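Local coordinates for precorrin-3 methylase (Rhodobacter capsulatus, PDB 3NUT) that catalyses S-adenosylmethionine-dependent methylation of precorrin-3B at C17, with ring contraction, in cobalamin (vitamin B12) biosynthesis, at the interface of chains A and B. Numbering follows the deposited sequence. Chains: chain A/B, Precorrin-3 methylase.

The interface of chains A and B. Residues chain A 115, 117; chain B 23, 123-124, 127, 130.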
loop_
_atom_site.group_PDB
_atom_site.type_symbol
_atom_site.label_atom_id
_atom_site.label_comp_id
_atom_site.label_asym_id
_atom_site.label_seq_id
_atom_site.Cartn_x
_atom_site.Cartn_y
_atom_site.Cartn_z
ATOM N N ILE A 115 7.584 14.137 -1.264
ATOM C CA ILE A 115 6.505 13.309 -0.743
ATOM C C ILE A 115 7.139 12.022 -0.198
ATOM O O ILE A 115 7.767 11.274 -0.950
ATOM C CB ILE A 115 5.486 12.954 -1.862
ATOM C CG1 ILE A 115 5.026 14.229 -2.602
ATOM C CG2 ILE A 115 4.240 12.142 -1.280
ATOM C CD1 ILE A 115 4.063 15.128 -1.773
ATOM N N PRO A 117 6.775 8.425 1.700
ATOM C CA PRO A 117 5.783 7.377 1.913
ATOM C C PRO A 117 5.738 6.886 3.354
ATOM O O PRO A 117 6.664 7.154 4.114
ATOM C CB PRO A 117 6.235 6.236 0.965
ATOM C CG PRO A 117 7.649 6.556 0.556
ATOM C CD PRO A 117 7.748 8.079 0.647
ATOM N N LEU B 23 14.053 3.292 4.222
ATOM C CA LEU B 23 12.627 2.979 4.164
ATOM C C LEU B 23 12.266 1.720 4.939
ATOM O O LEU B 23 11.063 1.384 5.057
ATOM C CB LEU B 23 12.174 2.860 2.705
ATOM C CG LEU B 23 12.326 4.180 1.917
ATOM C CD1 LEU B 23 12.049 4.000 0.448
ATOM C CD2 LEU B 23 11.428 5.258 2.495
ATOM N N LEU B 123 3.493 2.636 -3.882
ATOM C CA LEU B 123 3.357 3.852 -3.092
ATOM C C LEU B 123 4.614 4.656 -3.029
ATOM O O LEU B 123 4.558 5.860 -2.901
ATOM C CB LEU B 123 2.888 3.549 -1.689
ATOM C CG LEU B 123 1.440 3.111 -1.679
ATOM C CD1 LEU B 123 1.118 2.582 -0.275
ATOM C CD2 LEU B 123 0.533 4.284 -2.115
ATOM N N ALA B 124 5.744 3.975 -3.082
ATOM C CA ALA B 124 7.034 4.614 -3.263
ATOM C C ALA B 124 7.079 5.312 -4.645
ATOM O O ALA B 124 7.593 6.416 -4.782
ATOM C CB ALA B 124 8.143 3.562 -3.129
ATOM N N ALA B 127 4.716 8.302 -4.521
ATOM C CA ALA B 127 5.360 9.409 -3.817
ATOM C C ALA B 127 6.383 10.124 -4.701
ATOM O O ALA B 127 6.569 11.333 -4.578
ATOM C CB ALA B 127 6.002 8.959 -2.533
ATOM N N GLY B 130 4.389 12.166 -7.339
ATOM C CA GLY B 130 3.489 13.158 -6.745
ATOM C C GLY B 130 2.338 12.503 -6.020
ATOM O O GLY B 130 2.468 12.123 -4.872
#
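A:Ile115 and A:Pro117 pack against B:Ala127 in an apolar patch of a two-fold symmetric homodimer interface, where the end of strand 113-116 and the loop after it meet helix 121-129 of the partner. The patch hides 115 Å² and recurs with the chains exchanged, so it probably helps hold the pair together, although the deposited assembly alone does not prove the dimer biological. Within this patch no N or O of one chain is within bonding reach of the other, so the fit probably rests on van der Waals packing. The methyl CB of B:Ala127 points at chain A, 3.3 Å from the backbone O of A:Ile115 and 3.7 Å from ring atom CD of A:Pro117. Beside it stands A:Ile115 CG2, 3.8 Å from the same methyl; chi1 of -51° sets this branch anti to the backbone N and brings it over B:Ala127. The carbonyl O of B:Ala127, in the last turn of the helix, sits against the base of the isoleucine, 3.3 Å from CB, with CG1 also near. Both CG1 and CG2 lie 4.0 Å from B:Gly130 O, just after the helix. An alanine in place of A:Ile115 would lose both branches, and would probably open a gap beside the B:Ala127 methyl and take the cover from B:Gly130 O. The A:Pro117 ring lies in the angle between the helix and B:Leu23, in loose contact with both: its CG is 4.3 Å from B:Ala124 CA and 4.4 Å from B:Leu23 CD2.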